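Local coordinates for fiber (Human adenovirus 26, PDB 6FJN), which forms the knob domain of the trimeric adenovirus fibre and probably attaches the virion to receptors on the host cell, at residues A[14-18]-A[19-23]; A[50-53]-A[54-57]; A[102-105]-A[106-109]. All blocks are in the same frame, centred on the assembly; numbering follows the deposited sequence. Where two conformers were deposited one is given.

Contact 1 (A[14-18]-A[19-23]); sequences CKMST and EKDSK
Thr18 to Asp21 form a type II beta turn near the end of the AB loop of the fibre knob, and the Asp21 carboxylate binds three successive backbone N-H groups of the preceding loop. OD1 takes Met16 N on its syn lone pair, at 2.8 Å and nearly straight (174°). OD2 receives Ser17 N at 2.8 Å, also syn, while Thr18 N reaches the same OD2 at 2.9 Å from well above the carboxylate plane. Asp21 CG lies between its backbone N and carbonyl carbon (chi1 68°), which folds the short side chain back over the turn. Aspartate suits this buried place: two oxygens answer three N-H groups, which would be expected to favour the charged form. Just before strand 22-31 sets off, Cys14 pairs back on its first residue, Ser22, in a single antiparallel hydrogen-bonded bridge whose two backbone bonds are both weak. Met16 lays its CG 3.4 Å from Ser22 OG, and its bent thioether end leads away to pack on Val59 and Phe171. At the surface, in one of two conformers of Lys15, its side chain crosses that of Glu19 at about a right angle, and a water links Lys15 NZ to Glu19 OE1.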
loop_
_atom_site.group_PDB
_atom_site.type_symbol
_atom_site.label_atom_id
_atom_site.label_comp_id
_atom_site.label_asym_id
_atom_site.label_seq_id
_atom_site.Cartn_x
_atom_site.Cartn_y
_atom_site.Cartn_z
ATOM N N CYS A 14 1.415 -24.090 5.222
ATOM C CA CYS A 14 2.719 -23.528 4.953
ATOM C C CYS A 14 3.767 -24.067 5.908
ATOM O O CYS A 14 3.441 -24.549 7.020
ATOM C CB CYS A 14 2.589 -21.996 5.083
ATOM S SG CYS A 14 4.031 -20.919 4.647
ATOM N N LYS A 15 5.028 -24.015 5.437
ATOM C CA LYS A 15 6.207 -24.355 6.228
ATOM C C LYS A 15 7.077 -23.143 6.554
ATOM O O LYS A 15 7.724 -22.583 5.665
ATOM C CB LYS A 15 7.082 -25.351 5.473
ATOM C CG LYS A 15 8.422 -25.652 6.145
ATOM C CD LYS A 15 9.133 -26.867 5.595
ATOM C CE LYS A 15 9.611 -26.600 4.166
ATOM N NZ LYS A 15 10.576 -27.673 3.816
ATOM N N MET A 16 7.090 -22.742 7.826
ATOM C CA MET A 16 8.102 -21.790 8.349
ATOM C C MET A 16 9.353 -22.580 8.746
ATOM O O MET A 16 10.441 -22.256 8.246
ATOM C CB MET A 16 7.545 -21.002 9.543
ATOM C CG MET A 16 6.455 -20.027 9.167
ATOM S SD MET A 16 5.812 -19.076 10.515
ATOM C CE MET A 16 7.200 -17.975 10.844
ATOM N N SER A 17 9.137 -23.548 9.608
ATOM C CA SER A 17 10.186 -24.432 10.121
ATOM C C SER A 17 9.945 -25.850 9.607
ATOM O O SER A 17 10.864 -26.493 9.037
ATOM C CB SER A 17 10.210 -24.381 11.670
ATOM O OG SER A 17 11.019 -25.381 12.216
ATOM N N THR A 18 8.772 -26.401 9.884
ATOM C CA THR A 18 8.401 -27.770 9.454
ATOM C C THR A 18 7.094 -27.713 8.682
ATOM O O THR A 18 6.361 -26.705 8.673
ATOM C CB THR A 18 8.278 -28.723 10.653
ATOM O OG1 THR A 18 7.380 -28.185 11.599
ATOM C CG2 THR A 18 9.625 -28.901 11.305
ATOM N N GLU A 19 6.816 -28.819 7.989
ATOM C CA GLU A 19 5.709 -28.846 7.103
ATOM C C GLU A 19 4.361 -28.478 7.764
ATOM O O GLU A 19 3.996 -28.990 8.764
ATOM C CB GLU A 19 5.632 -30.257 6.554
ATOM C CG GLU A 19 4.696 -30.403 5.391
ATOM C CD GLU A 19 5.067 -29.689 4.151
ATOM O OE1 GLU A 19 6.205 -29.144 3.901
ATOM O OE2 GLU A 19 4.100 -29.330 3.418
ATOM N N LYS A 20 3.615 -27.616 7.107
ATOM C CA LYS A 20 2.257 -27.268 7.591
ATOM C C LYS A 20 2.212 -26.828 9.061
ATOM O O LYS A 20 1.345 -27.163 9.822
ATOM C CB LYS A 20 1.261 -28.339 7.217
ATOM C CG LYS A 20 0.921 -28.342 5.720
ATOM C CD LYS A 20 0.254 -29.621 5.310
ATOM C CE LYS A 20 -0.073 -29.610 3.827
ATOM N NZ LYS A 20 -0.610 -30.868 3.298
ATOM N N ASP A 21 3.229 -26.045 9.426
ATOM C CA ASP A 21 3.299 -25.458 10.760
ATOM C C ASP A 21 2.684 -24.096 10.854
ATOM O O ASP A 21 2.653 -23.524 11.969
ATOM C CB ASP A 21 4.755 -25.424 11.263
ATOM C CG ASP A 21 5.672 -24.489 10.525
ATOM O OD1 ASP A 21 5.233 -23.886 9.576
ATOM O OD2 ASP A 21 6.873 -24.431 10.954
ATOM N N SER A 22 2.170 -23.579 9.755
ATOM C CA SER A 22 1.782 -22.166 9.706
ATOM C C SER A 22 0.668 -21.940 8.705
ATOM O O SER A 22 0.453 -22.792 7.806
ATOM C CB SER A 22 3.012 -21.319 9.377
ATOM O OG SER A 22 3.642 -21.704 8.171
ATOM N N LYS A 23 -0.043 -20.816 8.837
ATOM C CA LYS A 23 -1.016 -20.360 7.880
ATOM C C LYS A 23 -0.455 -19.110 7.235
ATOM O O LYS A 23 -0.308 -18.065 7.887
ATOM C CB LYS A 23 -2.410 -20.019 8.533
ATOM C CG LYS A 23 -3.401 -19.258 7.580
ATOM C CD LYS A 23 -4.117 -20.127 6.532
ATOM C CE LYS A 23 -4.823 -19.326 5.424
ATOM N NZ LYS A 23 -5.893 -20.090 4.767
HETATM O O HOH W 1 8.834 -29.990 4.346
HETATM O O HOH W 2 5.172 -29.672 11.026
#

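Contact 2 (A[50-53]-A[54-57]). With EDO (1,2-ethanediol), chain B; EDO (1,2-ethanediol), chain C.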
loop_
_atom_site.group_PDB
_atom_site.type_symbol
_atom_site.label_atom_id
_atom_site.label_comp_id
_atom_site.label_asym_id
_atom_site.label_seq_id
_atom_site.Cartn_x
_atom_site.Cartn_y
_atom_site.Cartn_z
ATOM N N GLN A 50 6.071 -20.829 19.536
ATOM C CA GLN A 50 6.500 -20.373 20.855
ATOM C C GLN A 50 8.002 -20.163 20.736
ATOM O O GLN A 50 8.804 -21.043 21.014
ATOM C CB GLN A 50 6.081 -21.286 21.988
ATOM C CG GLN A 50 6.350 -20.637 23.338
ATOM C CD GLN A 50 6.176 -21.545 24.507
ATOM O OE1 GLN A 50 7.045 -21.606 25.352
ATOM N NE2 GLN A 50 5.064 -22.256 24.574
ATOM N N MET A 51 8.357 -18.988 20.267
ATOM C CA MET A 51 9.784 -18.744 19.928
ATOM C C MET A 51 10.671 -18.776 21.168
ATOM O O MET A 51 10.234 -18.546 22.279
ATOM C CB MET A 51 9.901 -17.392 19.261
ATOM C CG MET A 51 9.258 -17.373 17.880
ATOM S SD MET A 51 9.382 -15.788 17.010
ATOM C CE MET A 51 8.037 -14.915 17.771
ATOM N N THR A 52 11.936 -19.157 20.969
ATOM C CA THR A 52 12.941 -19.073 22.023
ATOM C C THR A 52 13.922 -17.977 21.643
ATOM O O THR A 52 13.858 -17.428 20.568
ATOM C CB THR A 52 13.699 -20.393 22.191
ATOM O OG1 THR A 52 14.556 -20.568 21.059
ATOM C CG2 THR A 52 12.744 -21.552 22.301
ATOM N N ALA A 53 14.883 -17.714 22.534
ATOM C CA ALA A 53 15.914 -16.706 22.236
ATOM C C ALA A 53 16.819 -17.101 21.078
ATOM O O ALA A 53 17.373 -16.196 20.430
ATOM C CB ALA A 53 16.750 -16.412 23.465
ATOM N N THR A 54 16.895 -18.397 20.788
ATOM C CA THR A 54 17.708 -18.870 19.674
ATOM C C THR A 54 16.952 -19.103 18.378
ATOM O O THR A 54 17.577 -19.226 17.315
ATOM C CB THR A 54 18.510 -20.121 19.991
ATOM O OG1 THR A 54 17.658 -21.254 20.138
ATOM C CG2 THR A 54 19.329 -19.931 21.243
ATOM N N THR A 55 15.615 -19.063 18.359
ATOM C CA THR A 55 14.861 -19.199 17.103
ATOM C C THR A 55 15.400 -18.214 16.085
ATOM O O THR A 55 15.544 -17.030 16.425
ATOM C CB THR A 55 13.387 -18.984 17.347
ATOM O OG1 THR A 55 12.909 -19.892 18.354
ATOM C CG2 THR A 55 12.635 -19.189 16.094
ATOM N N LYS A 56 15.663 -18.651 14.859
ATOM C CA LYS A 56 16.243 -17.724 13.886
ATOM C C LYS A 56 15.265 -16.603 13.502
ATOM O O LYS A 56 14.146 -16.865 13.134
ATOM C CB LYS A 56 16.749 -18.436 12.652
ATOM C CG LYS A 56 17.613 -17.516 11.788
ATOM C CD LYS A 56 18.296 -18.201 10.670
ATOM C CE LYS A 56 19.355 -17.262 10.073
ATOM N NZ LYS A 56 20.156 -17.919 9.035
ATOM N N LYS A 57 15.785 -15.382 13.606
ATOM C CA LYS A 57 14.995 -14.178 13.377
ATOM C C LYS A 57 15.022 -13.790 11.877
ATOM O O LYS A 57 15.223 -12.592 11.526
ATOM C CB LYS A 57 15.509 -13.031 14.259
ATOM C CG LYS A 57 15.555 -13.326 15.770
ATOM C CD LYS A 57 15.944 -12.112 16.587
ATOM C CE LYS A 57 15.792 -12.383 18.083
ATOM N NZ LYS A 57 16.305 -13.677 18.578
HETATM C C1 EDO B . 10.146 -19.420 25.477
HETATM O O1 EDO B . 9.713 -20.234 24.390
HETATM C C2 EDO B . 11.638 -19.580 25.738
HETATM O O2 EDO B . 12.148 -18.273 25.999
HETATM C C1 EDO C . 7.282 -24.326 20.012
HETATM O O1 EDO C . 5.881 -24.564 20.211
HETATM C C2 EDO C . 8.125 -24.468 21.270
HETATM O O2 EDO C . 9.316 -23.692 21.083
HETATM O O HOH W 3 14.352 -15.581 18.482
HETATM O O HOH W 4 17.788 -15.658 17.882
#
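Thr52 and Thr55 meet across a tight turn, their side chains crossing at about a right angle. Thr55 OG1 accepts the N-H of Thr52 at 2.9 Å, an almost straight bond (169°). With chi1 at -56°, Thr55 OG1 stands beside its own backbone N and opposite the carbonyl carbon, so the hydroxyl is directed back along the turn to Thr52. In return, Thr55 N donates to Thr52 O at 3.3 Å, approaching from above the carbonyl plane (70° out of it). Thr52 OG1 accepts Thr54 N at 3.2 Å, which makes an ST turn. This nests within a type I beta turn, Thr52 to Thr55, at an exposed corner of the CD loop between strands 34-43 and 58-65. Threonine serves both ends because its hydroxyl, one bond from CB, can accept a backbone N-H as a peptide carbonyl oxygen would, and Ala53, with its small side chain directed away, fits the bend between them. Further out, in one of its two conformers, Lys57 bends at its last torsion, and NZ there donates to two waters: one, 2.7 Å from Lys57 NZ, lies near Thr52 O and Thr55 O, and the other, at 2.6 Å from NZ, near Ala53 O and Thr55 O. The Met51 side chain leads inward onto Trp162 and Tyr166, while Tyr48 touches Thr55 and bonds through its hydroxyl to Lys56 O. An ethanediol, probably from the crystallisation liquor, donates through O2 to Gln50 O at 2.7 Å.

Contact 3 (A[102-105]-A[106-109])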
loop_
_atom_site.group_PDB
_atom_site.type_symbol
_atom_site.label_atom_id
_atom_site.label_comp_id
_atom_site.label_asym_id
_atom_site.label_seq_id
_atom_site.Cartn_x
_atom_site.Cartn_y
_atom_site.Cartn_z
ATOM N N MET A 102 1.301 -13.570 -12.647
ATOM C CA MET A 102 2.718 -13.766 -12.387
ATOM C C MET A 102 3.459 -12.429 -12.460
ATOM O O MET A 102 3.068 -11.520 -13.196
ATOM C CB MET A 102 3.320 -14.741 -13.388
ATOM C CG MET A 102 2.816 -16.144 -13.200
ATOM S SD MET A 102 3.248 -16.854 -11.582
ATOM C CE MET A 102 1.694 -16.753 -10.677
ATOM N N PRO A 103 4.550 -12.273 -11.713
ATOM C CA PRO A 103 5.306 -11.010 -11.784
ATOM C C PRO A 103 6.014 -10.850 -13.121
ATOM O O PRO A 103 6.588 -11.796 -13.651
ATOM C CB PRO A 103 6.301 -11.110 -10.608
ATOM C CG PRO A 103 5.824 -12.260 -9.772
ATOM C CD PRO A 103 5.121 -13.174 -10.720
ATOM N N ASN A 104 5.900 -9.648 -13.657
ATOM C CA ASN A 104 6.437 -9.311 -14.973
ATOM C C ASN A 104 7.946 -9.553 -15.024
ATOM O O ASN A 104 8.676 -9.049 -14.223
ATOM C CB ASN A 104 6.119 -7.835 -15.212
ATOM C CG ASN A 104 6.487 -7.374 -16.600
ATOM O OD1 ASN A 104 7.667 -7.131 -16.938
ATOM N ND2 ASN A 104 5.481 -7.313 -17.447
ATOM N N LEU A 105 8.370 -10.329 -16.033
ATOM C CA LEU A 105 9.807 -10.720 -16.131
ATOM C C LEU A 105 10.711 -9.604 -16.646
ATOM O O LEU A 105 11.911 -9.623 -16.428
ATOM C CB LEU A 105 9.946 -11.980 -16.991
ATOM C CG LEU A 105 9.640 -13.273 -16.211
ATOM C CD1 LEU A 105 9.341 -14.395 -17.187
ATOM C CD2 LEU A 105 10.747 -13.653 -15.250
ATOM N N THR A 106 10.147 -8.609 -17.313
ATOM C CA THR A 106 10.946 -7.431 -17.706
ATOM C C THR A 106 11.179 -6.507 -16.530
ATOM O O THR A 106 12.300 -6.050 -16.240
ATOM C CB THR A 106 10.299 -6.656 -18.842
ATOM O OG1 THR A 106 10.103 -7.562 -19.923
ATOM C CG2 THR A 106 11.168 -5.492 -19.301
ATOM N N ALA A 107 10.125 -6.239 -15.747
ATOM C CA ALA A 107 10.263 -5.436 -14.522
ATOM C C ALA A 107 11.149 -6.156 -13.527
ATOM O O ALA A 107 11.964 -5.551 -12.782
ATOM C CB ALA A 107 8.904 -5.214 -13.896
ATOM N N TYR A 108 10.936 -7.482 -13.439
ATOM C CA TYR A 108 11.557 -8.292 -12.375
ATOM C C TYR A 108 12.263 -9.475 -13.001
ATOM O O TYR A 108 11.751 -10.608 -13.010
ATOM C CB TYR A 108 10.537 -8.732 -11.317
ATOM C CG TYR A 108 9.516 -7.691 -10.963
ATOM C CD1 TYR A 108 9.859 -6.499 -10.391
ATOM C CD2 TYR A 108 8.156 -7.911 -11.196
ATOM C CE1 TYR A 108 8.909 -5.556 -10.035
ATOM C CE2 TYR A 108 7.194 -6.978 -10.847
ATOM C CZ TYR A 108 7.563 -5.805 -10.266
ATOM O OH TYR A 108 6.588 -4.881 -9.950
ATOM N N PRO A 109 13.440 -9.250 -13.585
ATOM C CA PRO A 109 14.112 -10.335 -14.274
ATOM C C PRO A 109 14.725 -11.309 -13.284
ATOM O O PRO A 109 15.119 -10.965 -12.192
ATOM C CB PRO A 109 15.171 -9.615 -15.113
ATOM C CG PRO A 109 15.420 -8.349 -14.362
ATOM C CD PRO A 109 14.159 -7.968 -13.709
#
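The backbone between Asn104 and Tyr108 coils through one helix-like turn, Leu105 to Ala107 holding near-helical angles, and Tyr108 N closes it on Asn104 O at 2.9 Å. Asn104, in the polyproline II region, precedes the coil in the DG loop. Its side chain covers the start of the coil: CG stands opposite its backbone N (chi1 -174°), and OD1 accepts Ala107 N at 2.9 Å, fairly straight (165°), with a weak bond from Thr106 N at 2.9 Å. Together with Tyr108 N to Asn104 O, these bonds make an Asx motif, its Asx turn closed by the weak bond. Asparagine suits it because OD1 can accept two N-H groups while ND2 donates to Thr182 O. Ala107 CB sits over the centre of one face of the Tyr108 ring, 3.6 Å above its plane, where a small methyl fits. Pro103 CB meets Tyr108 CD2 at 3.7 Å, an apolar touch oblique to the ring. Tyr108 OH bonds to Leu181 N and Leu105 N to Gln183 OE1. Pro103 and Leu105 pack on strand 154-161 and Tyr108 on strand 176-181, while Thr106 OG1 bonds to Asp88 of the second subunit, at the interface of the trimer.

In the fold
All three contacts are local turns in loops of the knob's beta sandwich, and they follow one another along the chain. Contacts 1 and 2 lie on the same side of the chain's centre, their centres 15 Å apart and nearest atoms about 7 Å apart; Tyr48 bridges the gap, touching Met16 of one and Thr55 of the other. Contact 3 is on the opposite side, its centre 27 Å from that of contact 1 and 34 Å from that of contact 2. It alone borders the residues seen to contact L-glutamate in another structure of this protein: the side chains of Leu105 and Gln183 are about 4 Å apart, those of Asn104 and Thr182 about 6 Å. No glutamate is bound to this chain.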